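Local structure of glutathione peroxidase-like peroxiredoxin HYR1 (Saccharomyces cerevisiae, 3CMI) at residues N39-C44 and P48-L53; A55-Y60 and V96-M101; I68-N73 and D112-F117. The protein reduces hydroperoxides with electrons from thioredoxin and, as a sensor of hydroperoxide stress, oxidises and so activates the transcription activator YAP1. All coordinates share one frame; numbering follows the deposited sequence.

The three contacts lie around one thioredoxin-like sheet, with helix 47-60 on one face and helix 113-121 on the other. Contact 3 is the buried one: helix 113-121 packs on strand 65-72 through aromatic and aliphatic carbon. Contacts 1 and 2 are only partly buried and share helix 47-60. Contact 1 ties the helix to the end of strand 34-41, beside the active-site cysteine, with a tyrosine hydroxyl set among backbone atoms. Contact 2 packs the same helix against the loop 96-101 by a tyrosine face and a threonine at its edge. Strands 34-41 and 65-72 are neighbours, so backbone pairing joins contact 1 to contact 3. The loop of contact 2 pairs with G69 of contact 3.

Contact 1 of 3, residues N39-C44 and P48-L53; sequences NVASKC and PQYKEL
Y50 lays the hydroxyl end of its ring against V40 and A41. V40 meets the edge of the ring, with CG1 in the ring plane and 3.5 Å from Y50 CE2. Its other methyl reaches the same ring carbon, with V40 CG2 3.6 Å from Y50 CE2. CG2 lies to one side of the plane. V40 CG1 also lies 3.3 Å from Y50 OH. The hydroxyl lies close to the A41 backbone. Y50 OH is 2.8 Å from A41 O and 3.2 Å from A41 N, and the methyl of A41 packs beside it. CG of Y50 stands anti to its own carbonyl carbon (chi1 -60°), which carries the ring from the helix across to the strand end. This is the first strand-to-helix step of the beta-alpha-beta unit formed by strand 34-41, helix 47-60 and strand 65-72 in the thioredoxin-like fold. The loop leaving the strand carries C44, the cysteine that forms the sulfenic acid intermediate and a transient disulfide with YAP1. F135 makes an edge-to-face pair with the Y50 ring. Backbone hydrogen bonds of V40 with F70 and S42 with C72 join the strand end and the following loop to strand 65-72.

Contact 2 of 3, residues A55-Y60 and V96-M101; sequences ALYKRY and VTFPIM
Y57 turns one ring face to F98 and one ring edge to T97. CB of F98 stands almost exactly over the middle of that face. It is 3.5 Å from the centroid of the Y57 ring and 3° off the normal, a CH-pi contact. The F98 ring then bends away, with its edge toward the same face. The planes meet at 73° and the centroids are 5.7 Å apart, an edge-to-face pair. F98 CG lies between its backbone N and carbonyl carbon (chi1 55°). This torsion leaves CB over the centre of the Y57 face and brings F98 CD2 3.9 Å from Y57 CB. T97 comes in at the edge of the tyrosine. Its OG1 lies in the ring plane, 3.3 Å from Y57 CE2. That hydroxyl is hydrogen-bonded to E54, which also forms a salt bridge with K58, so one carboxylate serves both segments. The contact fixes the loop that follows strand 65-72 onto helix 47-60. F98 continues inward to L53 of the helix and I67 of the strand, while Y57 also touches T66. G69 N bonds to P99 O, and M101 N to G69 O, which runs the loop along strand 65-72.

Contact 3 of 3, residues I68-N73 and D112-F117; sequences IGFPCN and DPVYKF
The F70 ring packs against Y115 and V114 without a hydrogen bond. The aromatic part is an edge-to-face pair. Y115 turns its edge to one face of the F70 ring, the planes stand at 87°, and the centroids are 5.5 Å apart. The touching atom is Y115 CE2, which sits above the F70 ring toward its rim, 3.7 Å from F70 CD1. The hydroxyl follows along the same side, with Y115 OH 4.0 Å from F70 CB. The two side chains run past each other in opposite directions. With chi1 at -74°, the F70 ring lies beside its own backbone N and away from its carbonyl, projecting toward the helix.

The aliphatic part is made by V114. Both its methyls meet the far end of the phenylalanine ring: V114 CG1 is 3.8 Å from F70 CZ, and V114 CG2 is 3.9 Å from the same F70 CZ. V114 comes in obliquely by CZ, on the same side of the ring as the tyrosine.

The polar part lies within the helix segment. D112 is the N-cap of helix 113-121. Its OD2 accepts from V114 N at 3.0 Å, on the anti side, 31° out of the carboxylate plane. This secures the first turn, which carries V114 and Y115.

In the thioredoxin-like fold the helix covers the sheet here, and F70 and Y115 both also touch I37 of strand 34-41. No hydrogen bond joins the two segments. Their union therefore rests on the fit of rings and methyls, while the polar bond of D112 caps the helix start that carries V114 and Y115.

Contact 1 of 3, residues N39-C44 and P48-L53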
ATOM      1  N   ASN A  39       0.129  -3.600  -3.398  1.00 38.05           N
ATOM      2  CA  ASN A  39       0.489  -4.993  -3.630  1.00 37.76           C
ATOM      3  C   ASN A  39       1.346  -5.082  -4.884  1.00 37.74           C
ATOM      4  O   ASN A  39       1.017  -4.522  -5.932  1.00 37.86           O
ATOM      5  CB  ASN A  39      -0.728  -5.924  -3.692  1.00 37.56           C
ATOM      6  CG  ASN A  39      -1.655  -5.610  -4.845  1.00 37.19           C
ATOM      7  OD1 ASN A  39      -1.758  -6.377  -5.805  1.00 37.45           O
ATOM      8  ND2 ASN A  39      -2.348  -4.488  -4.753  1.00 36.61           N
ATOM      9  N   VAL A  40       2.462  -5.774  -4.750  1.00 37.51           N
ATOM     10  CA  VAL A  40       3.506  -5.768  -5.747  1.00 37.45           C
ATOM     11  C   VAL A  40       3.651  -7.157  -6.362  1.00 37.40           C
ATOM     12  O   VAL A  40       3.310  -8.156  -5.731  1.00 37.39           O
ATOM     13  CB  VAL A  40       4.809  -5.228  -5.095  1.00 37.63           C
ATOM     14  CG1 VAL A  40       6.041  -6.037  -5.478  1.00 38.10           C
ATOM     15  CG2 VAL A  40       4.957  -3.743  -5.390  1.00 36.99           C
ATOM     16  N   ALA A  41       4.121  -7.209  -7.603  1.00 37.47           N
ATOM     17  CA  ALA A  41       4.268  -8.470  -8.320  1.00 37.58           C
ATOM     18  C   ALA A  41       5.465  -9.267  -7.810  1.00 37.72           C
ATOM     19  O   ALA A  41       6.586  -8.755  -7.746  1.00 37.87           O
ATOM     20  CB  ALA A  41       4.387  -8.223  -9.809  1.00 37.48           C
ATOM     21  N   SER A  42       5.210 -10.523  -7.446  1.00 37.78           N
ATOM     22  CA  SER A  42       6.253 -11.426  -6.971  1.00 37.84           C
ATOM     23  C   SER A  42       7.189 -11.825  -8.113  1.00 37.88           C
ATOM     24  O   SER A  42       8.384 -12.033  -7.898  1.00 37.87           O
ATOM     25  CB  SER A  42       5.631 -12.664  -6.328  1.00 37.87           C
ATOM     26  OG  SER A  42       6.609 -13.443  -5.664  1.00 38.06           O
ATOM     27  N   LYS A  43       6.635 -11.921  -9.320  1.00 37.95           N
ATOM     28  CA  LYS A  43       7.409 -12.225 -10.523  1.00 38.03           C
ATOM     29  C   LYS A  43       8.002 -10.960 -11.146  1.00 38.11           C
ATOM     30  O   LYS A  43       7.534  -9.847 -10.885  1.00 38.04           O
ATOM     31  CB  LYS A  43       6.545 -12.963 -11.552  1.00 37.98           C
ATOM     32  CG  LYS A  43       6.184 -14.386 -11.159  1.00 38.04           C
ATOM     33  CD  LYS A  43       5.319 -15.050 -12.220  1.00 38.10           C
ATOM     34  CE  LYS A  43       5.023 -16.499 -11.863  1.00 38.17           C
ATOM     35  NZ  LYS A  43       4.156 -17.155 -12.880  1.00 38.21           N
ATOM     36  N   CYS A  44       9.033 -11.147 -11.968  1.00 38.27           N
ATOM     37  CA  CYS A  44       9.721 -10.046 -12.642  1.00 38.41           C
ATOM     38  C   CYS A  44       8.958  -9.567 -13.879  1.00 38.45           C
ATOM     39  O   CYS A  44       7.982 -10.193 -14.303  1.00 38.40           O
ATOM     40  CB  CYS A  44      11.138 -10.473 -13.041  1.00 38.45           C
ATOM     41  SG  CYS A  44      12.169 -11.069 -11.681  1.00 38.68           S
ATOM     42  N   PRO A  48       8.620  -0.652 -15.135  1.00 38.88           N
ATOM     43  CA  PRO A  48       8.018   0.691 -15.161  1.00 38.89           C
ATOM     44  C   PRO A  48       7.189   1.032 -13.918  1.00 38.88           C
ATOM     45  O   PRO A  48       7.173   2.185 -13.490  1.00 38.93           O
ATOM     46  CB  PRO A  48       7.116   0.648 -16.399  1.00 38.85           C
ATOM     47  CG  PRO A  48       7.734  -0.375 -17.273  1.00 38.90           C
ATOM     48  CD  PRO A  48       8.253  -1.424 -16.339  1.00 38.87           C
ATOM     49  N   GLN A  49       6.523   0.033 -13.349  1.00 38.90           N
ATOM     50  CA  GLN A  49       5.675   0.225 -12.172  1.00 38.88           C
ATOM     51  C   GLN A  49       6.488   0.545 -10.916  1.00 38.87           C
ATOM     52  O   GLN A  49       6.123   1.437 -10.146  1.00 38.82           O
ATOM     53  CB  GLN A  49       4.783  -0.999 -11.946  1.00 38.92           C
ATOM     54  CG  GLN A  49       3.634  -1.140 -12.948  1.00 39.04           C
ATOM     55  CD  GLN A  49       4.098  -1.427 -14.373  1.00 39.26           C
ATOM     56  OE1 GLN A  49       3.679  -0.757 -15.322  1.00 39.45           O
ATOM     57  NE2 GLN A  49       4.969  -2.420 -14.526  1.00 39.24           N
ATOM     58  N   TYR A  50       7.589  -0.180 -10.724  1.00 38.79           N
ATOM     59  CA  TYR A  50       8.478   0.037  -9.585  1.00 38.84           C
ATOM     60  C   TYR A  50       9.230   1.363  -9.679  1.00 38.81           C
ATOM     61  O   TYR A  50       9.490   2.007  -8.662  1.00 38.81           O
ATOM     62  CB  TYR A  50       9.467  -1.124  -9.444  1.00 39.10           C
ATOM     63  CG  TYR A  50       8.800  -2.463  -9.231  1.00 39.29           C
ATOM     64  CD1 TYR A  50       8.656  -3.361 -10.284  1.00 39.61           C
ATOM     65  CD2 TYR A  50       8.306  -2.828  -7.981  1.00 39.29           C
ATOM     66  CE1 TYR A  50       8.035  -4.590 -10.103  1.00 39.77           C
ATOM     67  CE2 TYR A  50       7.686  -4.058  -7.788  1.00 39.64           C
ATOM     68  CZ  TYR A  50       7.553  -4.933  -8.854  1.00 39.54           C
ATOM     69  OH  TYR A  50       6.944  -6.151  -8.680  1.00 39.65           O
ATOM     70  N   LYS A  51       9.577   1.763 -10.901  1.00 38.66           N
ATOM     71  CA  LYS A  51      10.244   3.040 -11.127  1.00 38.59           C
ATOM     72  C   LYS A  51       9.356   4.216 -10.716  1.00 38.48           C
ATOM     73  O   LYS A  51       9.827   5.148 -10.063  1.00 38.52           O
ATOM     74  CB  LYS A  51      10.685   3.180 -12.587  1.00 38.64           C
ATOM     75  CG  LYS A  51      11.969   2.435 -12.929  1.00 38.63           C
ATOM     76  CD  LYS A  51      12.579   2.956 -14.224  1.00 38.57           C
ATOM     77  CE  LYS A  51      13.831   2.175 -14.595  1.00 38.89           C
ATOM     78  NZ  LYS A  51      14.567   2.787 -15.738  1.00 38.79           N
ATOM     79  N   GLU A  52       8.077   4.158 -11.091  1.00 38.27           N
ATOM     80  CA  GLU A  52       7.116   5.206 -10.740  1.00 38.10           C
ATOM     81  C   GLU A  52       6.875   5.298  -9.229  1.00 38.05           C
ATOM     82  O   GLU A  52       6.774   6.396  -8.683  1.00 38.30           O
ATOM     83  CB  GLU A  52       5.790   5.030 -11.494  1.00 38.11           C
ATOM     84  CG  GLU A  52       5.819   5.538 -12.935  1.00 38.11           C
ATOM     85  CD  GLU A  52       4.449   5.976 -13.455  1.00 38.67           C
ATOM     86  OE1 GLU A  52       4.137   5.684 -14.633  1.00 38.60           O
ATOM     87  OE2 GLU A  52       3.689   6.622 -12.698  1.00 38.07           O
ATOM     88  N   LEU A  53       6.788   4.144  -8.565  1.00 37.75           N
ATOM     89  CA  LEU A  53       6.619   4.091  -7.114  1.00 37.35           C
ATOM     90  C   LEU A  53       7.830   4.670  -6.397  1.00 37.40           C
ATOM     91  O   LEU A  53       7.682   5.467  -5.469  1.00 37.50           O
ATOM     92  CB  LEU A  53       6.373   2.654  -6.645  1.00 37.39           C
ATOM     93  CG  LEU A  53       5.020   2.028  -6.992  1.00 36.68           C
ATOM     94  CD1 LEU A  53       5.092   0.522  -6.828  1.00 36.08           C
ATOM     95  CD2 LEU A  53       3.891   2.628  -6.154  1.00 35.26           C
TER

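Contact 2 of 3, residues A55-Y60 and V96-M101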
ATOM      1  N   ALA A  55       9.983   6.792  -7.591  1.00 37.00           N
ATOM      2  CA  ALA A  55       9.994   8.228  -7.847  1.00 37.03           C
ATOM      3  C   ALA A  55       9.075   8.968  -6.872  1.00 37.11           C
ATOM      4  O   ALA A  55       9.436  10.020  -6.353  1.00 37.27           O
ATOM      5  CB  ALA A  55       9.605   8.529  -9.302  1.00 36.90           C
ATOM      6  N   LEU A  56       7.893   8.406  -6.627  1.00 37.21           N
ATOM      7  CA  LEU A  56       6.947   8.958  -5.658  1.00 37.00           C
ATOM      8  C   LEU A  56       7.573   8.996  -4.266  1.00 37.10           C
ATOM      9  O   LEU A  56       7.521  10.018  -3.575  1.00 37.25           O
ATOM     10  CB  LEU A  56       5.672   8.109  -5.632  1.00 36.97           C
ATOM     11  CG  LEU A  56       4.381   8.697  -5.057  1.00 37.00           C
ATOM     12  CD1 LEU A  56       3.841   9.818  -5.948  1.00 35.92           C
ATOM     13  CD2 LEU A  56       3.346   7.588  -4.893  1.00 36.52           C
ATOM     14  N   TYR A  57       8.187   7.880  -3.880  1.00 36.99           N
ATOM     15  CA  TYR A  57       8.825   7.743  -2.578  1.00 36.93           C
ATOM     16  C   TYR A  57       9.972   8.731  -2.409  1.00 36.82           C
ATOM     17  O   TYR A  57      10.028   9.445  -1.409  1.00 36.83           O
ATOM     18  CB  TYR A  57       9.314   6.306  -2.373  1.00 36.80           C
ATOM     19  CG  TYR A  57       9.991   6.045  -1.044  1.00 37.41           C
ATOM     20  CD1 TYR A  57       9.291   6.175   0.161  1.00 37.49           C
ATOM     21  CD2 TYR A  57      11.325   5.636  -0.990  1.00 37.31           C
ATOM     22  CE1 TYR A  57       9.908   5.920   1.383  1.00 36.04           C
ATOM     23  CE2 TYR A  57      11.951   5.386   0.228  1.00 36.65           C
ATOM     24  CZ  TYR A  57      11.238   5.532   1.407  1.00 36.77           C
ATOM     25  OH  TYR A  57      11.857   5.278   2.613  1.00 37.13           O
ATOM     26  N   LYS A  58      10.879   8.768  -3.383  1.00 36.69           N
ATOM     27  CA  LYS A  58      11.997   9.715  -3.366  1.00 36.72           C
ATOM     28  C   LYS A  58      11.506  11.157  -3.233  1.00 36.30           C
ATOM     29  O   LYS A  58      12.053  11.949  -2.461  1.00 36.16           O
ATOM     30  CB  LYS A  58      12.847   9.571  -4.631  1.00 36.93           C
ATOM     31  CG  LYS A  58      13.639   8.278  -4.707  1.00 38.39           C
ATOM     32  CD  LYS A  58      14.681   8.350  -5.813  1.00 40.73           C
ATOM     33  CE  LYS A  58      15.509   7.073  -5.885  1.00 42.39           C
ATOM     34  NZ  LYS A  58      16.265   6.790  -4.624  1.00 43.99           N
ATOM     35  N   ARG A  59      10.455  11.487  -3.974  1.00 35.93           N
ATOM     36  CA  ARG A  59       9.947  12.852  -4.003  1.00 35.93           C
ATOM     37  C   ARG A  59       9.407  13.335  -2.650  1.00 35.59           C
ATOM     38  O   ARG A  59       9.729  14.444  -2.203  1.00 35.25           O
ATOM     39  CB  ARG A  59       8.892  13.006  -5.102  1.00 35.71           C
ATOM     40  CG  ARG A  59       8.145  14.305  -5.015  1.00 36.67           C
ATOM     41  CD  ARG A  59       7.628  14.786  -6.347  1.00 35.71           C
ATOM     42  NE  ARG A  59       7.784  16.228  -6.332  1.00 38.68           N
ATOM     43  CZ  ARG A  59       8.611  16.918  -7.103  1.00 36.94           C
ATOM     44  NH1 ARG A  59       9.342  16.328  -8.035  1.00 36.56           N
ATOM     45  NH2 ARG A  59       8.661  18.229  -6.961  1.00 40.72           N
ATOM     46  N   TYR A  60       8.633  12.475  -1.995  1.00 35.42           N
ATOM     47  CA  TYR A  60       7.818  12.867  -0.849  1.00 35.57           C
ATOM     48  C   TYR A  60       8.240  12.309   0.505  1.00 36.01           C
ATOM     49  O   TYR A  60       7.715  12.736   1.534  1.00 36.03           O
ATOM     50  CB  TYR A  60       6.358  12.487  -1.102  1.00 35.08           C
ATOM     51  CG  TYR A  60       5.707  13.270  -2.219  1.00 34.84           C
ATOM     52  CD1 TYR A  60       5.543  14.652  -2.124  1.00 34.08           C
ATOM     53  CD2 TYR A  60       5.240  12.626  -3.365  1.00 34.88           C
ATOM     54  CE1 TYR A  60       4.934  15.374  -3.146  1.00 34.92           C
ATOM     55  CE2 TYR A  60       4.630  13.343  -4.397  1.00 33.88           C
ATOM     56  CZ  TYR A  60       4.482  14.711  -4.277  1.00 34.65           C
ATOM     57  OH  TYR A  60       3.894  15.424  -5.289  1.00 34.32           O
ATOM     58  N   VAL A  96      13.871  -1.039  -5.271  1.00 42.22           N
ATOM     59  CA  VAL A  96      13.265   0.134  -4.641  1.00 41.78           C
ATOM     60  C   VAL A  96      13.883   0.356  -3.256  1.00 41.59           C
ATOM     61  O   VAL A  96      14.618  -0.505  -2.757  1.00 41.59           O
ATOM     62  CB  VAL A  96      11.721  -0.012  -4.537  1.00 41.73           C
ATOM     63  CG1 VAL A  96      11.097  -0.156  -5.923  1.00 41.48           C
ATOM     64  CG2 VAL A  96      11.335  -1.195  -3.648  1.00 41.76           C
ATOM     65  N   THR A  97      13.598   1.502  -2.641  1.00 41.13           N
ATOM     66  CA  THR A  97      14.170   1.816  -1.323  1.00 40.89           C
ATOM     67  C   THR A  97      13.125   1.969  -0.211  1.00 40.52           C
ATOM     68  O   THR A  97      13.471   2.248   0.937  1.00 40.77           O
ATOM     69  CB  THR A  97      15.062   3.076  -1.350  1.00 40.95           C
ATOM     70  OG1 THR A  97      14.288   4.199  -1.778  1.00 41.22           O
ATOM     71  CG2 THR A  97      16.265   2.889  -2.283  1.00 40.91           C
ATOM     72  N   PHE A  98      11.852   1.798  -0.551  1.00 39.76           N
ATOM     73  CA  PHE A  98      10.790   1.860   0.446  1.00 39.33           C
ATOM     74  C   PHE A  98      10.525   0.466   1.022  1.00 39.14           C
ATOM     75  O   PHE A  98      10.915  -0.527   0.408  1.00 39.32           O
ATOM     76  CB  PHE A  98       9.516   2.489  -0.142  1.00 38.98           C
ATOM     77  CG  PHE A  98       9.012   1.819  -1.391  1.00 38.82           C
ATOM     78  CD1 PHE A  98       8.233   0.661  -1.320  1.00 38.04           C
ATOM     79  CD2 PHE A  98       9.278   2.368  -2.641  1.00 37.72           C
ATOM     80  CE1 PHE A  98       7.750   0.053  -2.477  1.00 37.73           C
ATOM     81  CE2 PHE A  98       8.800   1.766  -3.800  1.00 37.70           C
ATOM     82  CZ  PHE A  98       8.034   0.605  -3.718  1.00 37.59           C
ATOM     83  N   PRO A  99       9.878   0.383   2.205  1.00 39.04           N
ATOM     84  CA  PRO A  99       9.688  -0.926   2.851  1.00 38.87           C
ATOM     85  C   PRO A  99       8.956  -1.967   1.999  1.00 38.27           C
ATOM     86  O   PRO A  99       7.847  -1.722   1.520  1.00 37.91           O
ATOM     87  CB  PRO A  99       8.875  -0.586   4.108  1.00 38.93           C
ATOM     88  CG  PRO A  99       9.217   0.835   4.389  1.00 39.70           C
ATOM     89  CD  PRO A  99       9.320   1.470   3.032  1.00 38.96           C
ATOM     90  N   ILE A 100       9.609  -3.114   1.820  1.00 37.82           N
ATOM     91  CA  ILE A 100       9.031  -4.285   1.164  1.00 37.42           C
ATOM     92  C   ILE A 100       8.808  -5.363   2.223  1.00 37.28           C
ATOM     93  O   ILE A 100       9.665  -5.600   3.074  1.00 37.53           O
ATOM     94  CB  ILE A 100       9.945  -4.809   0.014  1.00 37.34           C
ATOM     95  CG1 ILE A 100      10.117  -3.746  -1.087  1.00 37.22           C
ATOM     96  CG2 ILE A 100       9.443  -6.144  -0.554  1.00 37.34           C
ATOM     97  CD1 ILE A 100       8.856  -3.420  -1.902  1.00 37.14           C
ATOM     98  N   MET A 101       7.646  -6.004   2.177  1.00 37.42           N
ATOM     99  CA  MET A 101       7.261  -6.973   3.198  1.00 36.96           C
ATOM    100  C   MET A 101       7.455  -8.398   2.694  1.00 36.85           C
ATOM    101  O   MET A 101       7.792  -8.603   1.529  1.00 36.68           O
ATOM    102  CB  MET A 101       5.800  -6.749   3.605  1.00 37.32           C
ATOM    103  CG  MET A 101       5.463  -5.329   4.063  1.00 36.69           C
ATOM    104  SD  MET A 101       6.098  -4.913   5.703  1.00 38.56           S
ATOM    105  CE  MET A 101       7.544  -3.951   5.272  1.00 38.34           C
TER

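Contact 3 of 3, residues I68-N73 and D112-F117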
ATOM      1  N   ILE A  68       4.415   1.090   1.527  1.00 35.43           N
ATOM      2  CA  ILE A  68       4.611  -0.284   1.983  1.00 35.85           C
ATOM      3  C   ILE A  68       4.223  -1.210   0.831  1.00 36.10           C
ATOM      4  O   ILE A  68       3.067  -1.222   0.395  1.00 35.87           O
ATOM      5  CB  ILE A  68       3.797  -0.607   3.279  1.00 35.90           C
ATOM      6  CG1 ILE A  68       3.909   0.528   4.316  1.00 34.95           C
ATOM      7  CG2 ILE A  68       4.223  -1.960   3.872  1.00 35.86           C
ATOM      8  CD1 ILE A  68       5.347   0.854   4.800  1.00 34.98           C
ATOM      9  N   GLY A  69       5.206  -1.942   0.310  1.00 36.00           N
ATOM     10  CA  GLY A  69       4.978  -2.852  -0.813  1.00 36.18           C
ATOM     11  C   GLY A  69       4.783  -4.284  -0.353  1.00 36.04           C
ATOM     12  O   GLY A  69       5.618  -4.822   0.365  1.00 36.65           O
ATOM     13  N   PHE A  70       3.673  -4.895  -0.758  1.00 35.90           N
ATOM     14  CA  PHE A  70       3.388  -6.287  -0.426  1.00 35.43           C
ATOM     15  C   PHE A  70       3.516  -7.184  -1.662  1.00 35.21           C
ATOM     16  O   PHE A  70       2.648  -7.157  -2.544  1.00 35.30           O
ATOM     17  CB  PHE A  70       1.979  -6.432   0.169  1.00 35.62           C
ATOM     18  CG  PHE A  70       1.847  -5.938   1.586  1.00 35.71           C
ATOM     19  CD1 PHE A  70       1.533  -4.604   1.849  1.00 36.82           C
ATOM     20  CD2 PHE A  70       2.003  -6.813   2.658  1.00 36.02           C
ATOM     21  CE1 PHE A  70       1.391  -4.149   3.161  1.00 36.57           C
ATOM     22  CE2 PHE A  70       1.865  -6.371   3.970  1.00 36.15           C
ATOM     23  CZ  PHE A  70       1.557  -5.035   4.222  1.00 36.06           C
ATOM     24  N   PRO A  71       4.607  -7.964  -1.748  1.00 34.75           N
ATOM     25  CA  PRO A  71       4.712  -9.028  -2.745  1.00 34.51           C
ATOM     26  C   PRO A  71       3.556 -10.023  -2.660  1.00 34.23           C
ATOM     27  O   PRO A  71       3.097 -10.359  -1.566  1.00 34.04           O
ATOM     28  CB  PRO A  71       6.029  -9.725  -2.376  1.00 34.37           C
ATOM     29  CG  PRO A  71       6.836  -8.656  -1.727  1.00 34.44           C
ATOM     30  CD  PRO A  71       5.840  -7.850  -0.944  1.00 34.97           C
ATOM     31  N   CYS A  72       3.101 -10.478  -3.822  1.00 34.02           N
ATOM     32  CA  CYS A  72       1.987 -11.410  -3.929  1.00 33.84           C
ATOM     33  C   CYS A  72       2.097 -12.134  -5.261  1.00 33.73           C
ATOM     34  O   CYS A  72       2.429 -11.522  -6.279  1.00 33.80           O
ATOM     35  CB  CYS A  72       0.656 -10.652  -3.846  1.00 33.72           C
ATOM     36  SG  CYS A  72      -0.816 -11.685  -3.911  1.00 34.21           S
ATOM     37  N   ASN A  73       1.816 -13.433  -5.254  1.00 33.65           N
ATOM     38  CA  ASN A  73       1.922 -14.247  -6.463  1.00 33.66           C
ATOM     39  C   ASN A  73       0.571 -14.712  -7.025  1.00 33.43           C
ATOM     40  O   ASN A  73       0.516 -15.622  -7.850  1.00 33.32           O
ATOM     41  CB  ASN A  73       2.850 -15.443  -6.209  1.00 33.72           C
ATOM     42  CG  ASN A  73       3.348 -16.084  -7.492  1.00 34.11           C
ATOM     43  OD1 ASN A  73       3.371 -17.310  -7.614  1.00 35.10           O
ATOM     44  ND2 ASN A  73       3.742 -15.259  -8.458  1.00 34.25           N
ATOM     45  N   ASP A 112      -4.009 -11.773   4.148  1.00 36.30           N
ATOM     46  CA  ASP A 112      -3.290 -11.117   5.239  1.00 36.13           C
ATOM     47  C   ASP A 112      -4.201 -10.121   5.949  1.00 35.92           C
ATOM     48  O   ASP A 112      -4.968  -9.415   5.289  1.00 35.99           O
ATOM     49  CB  ASP A 112      -2.045 -10.395   4.713  1.00 35.83           C
ATOM     50  CG  ASP A 112      -1.110  -9.947   5.828  1.00 36.52           C
ATOM     51  OD1 ASP A 112      -0.238 -10.739   6.243  1.00 34.11           O
ATOM     52  OD2 ASP A 112      -1.239  -8.792   6.283  1.00 37.84           O
ATOM     53  N   PRO A 113      -4.131 -10.070   7.296  1.00 35.80           N
ATOM     54  CA  PRO A 113      -4.873  -9.088   8.095  1.00 35.73           C
ATOM     55  C   PRO A 113      -4.803  -7.638   7.602  1.00 35.45           C
ATOM     56  O   PRO A 113      -5.767  -6.900   7.779  1.00 35.72           O
ATOM     57  CB  PRO A 113      -4.229  -9.216   9.476  1.00 35.71           C
ATOM     58  CG  PRO A 113      -3.859 -10.665   9.550  1.00 35.53           C
ATOM     59  CD  PRO A 113      -3.371 -10.999   8.160  1.00 35.78           C
ATOM     60  N   VAL A 114      -3.688  -7.233   6.994  1.00 35.45           N
ATOM     61  CA  VAL A 114      -3.557  -5.872   6.458  1.00 35.06           C
ATOM     62  C   VAL A 114      -4.586  -5.658   5.350  1.00 35.35           C
ATOM     63  O   VAL A 114      -5.235  -4.614   5.282  1.00 35.16           O
ATOM     64  CB  VAL A 114      -2.125  -5.579   5.924  1.00 35.16           C
ATOM     65  CG1 VAL A 114      -2.084  -4.282   5.094  1.00 34.68           C
ATOM     66  CG2 VAL A 114      -1.118  -5.513   7.077  1.00 34.49           C
ATOM     67  N   TYR A 115      -4.736  -6.667   4.497  1.00 35.51           N
ATOM     68  CA  TYR A 115      -5.656  -6.583   3.376  1.00 35.85           C
ATOM     69  C   TYR A 115      -7.105  -6.817   3.779  1.00 35.99           C
ATOM     70  O   TYR A 115      -8.020  -6.251   3.165  1.00 36.28           O
ATOM     71  CB  TYR A 115      -5.182  -7.447   2.204  1.00 35.74           C
ATOM     72  CG  TYR A 115      -4.170  -6.681   1.381  1.00 35.99           C
ATOM     73  CD1 TYR A 115      -4.546  -6.049   0.199  1.00 35.72           C
ATOM     74  CD2 TYR A 115      -2.853  -6.527   1.823  1.00 36.83           C
ATOM     75  CE1 TYR A 115      -3.628  -5.308  -0.543  1.00 36.39           C
ATOM     76  CE2 TYR A 115      -1.922  -5.782   1.086  1.00 36.04           C
ATOM     77  CZ  TYR A 115      -2.316  -5.180  -0.092  1.00 35.95           C
ATOM     78  OH  TYR A 115      -1.408  -4.449  -0.824  1.00 35.35           O
ATOM     79  N   LYS A 116      -7.311  -7.611   4.828  1.00 35.84           N
ATOM     80  CA  LYS A 116      -8.635  -7.725   5.432  1.00 36.06           C
ATOM     81  C   LYS A 116      -9.104  -6.343   5.903  1.00 35.79           C
ATOM     82  O   LYS A 116     -10.207  -5.910   5.569  1.00 35.45           O
ATOM     83  CB  LYS A 116      -8.628  -8.722   6.598  1.00 35.99           C
ATOM     84  CG  LYS A 116     -10.016  -9.102   7.094  1.00 36.35           C
ATOM     85  CD  LYS A 116      -9.946 -10.024   8.303  1.00 36.48           C
ATOM     86  CE  LYS A 116     -11.334 -10.393   8.805  1.00 37.70           C
ATOM     87  NZ  LYS A 116     -11.279 -11.401   9.919  1.00 38.20           N
ATOM     88  N   PHE A 117      -8.246  -5.654   6.658  1.00 35.63           N
ATOM     89  CA  PHE A 117      -8.565  -4.320   7.168  1.00 35.43           C
ATOM     90  C   PHE A 117      -8.797  -3.294   6.059  1.00 35.47           C
ATOM     91  O   PHE A 117      -9.773  -2.544   6.105  1.00 35.32           O
ATOM     92  CB  PHE A 117      -7.489  -3.809   8.135  1.00 35.48           C
ATOM     93  CG  PHE A 117      -7.612  -2.340   8.441  1.00 35.31           C
ATOM     94  CD1 PHE A 117      -8.591  -1.877   9.323  1.00 35.32           C
ATOM     95  CD2 PHE A 117      -6.779  -1.416   7.821  1.00 34.71           C
ATOM     96  CE1 PHE A 117      -8.719  -0.517   9.596  1.00 35.09           C
ATOM     97  CE2 PHE A 117      -6.902  -0.053   8.083  1.00 35.09           C
ATOM     98  CZ  PHE A 117      -7.870   0.396   8.975  1.00 35.65           C
TER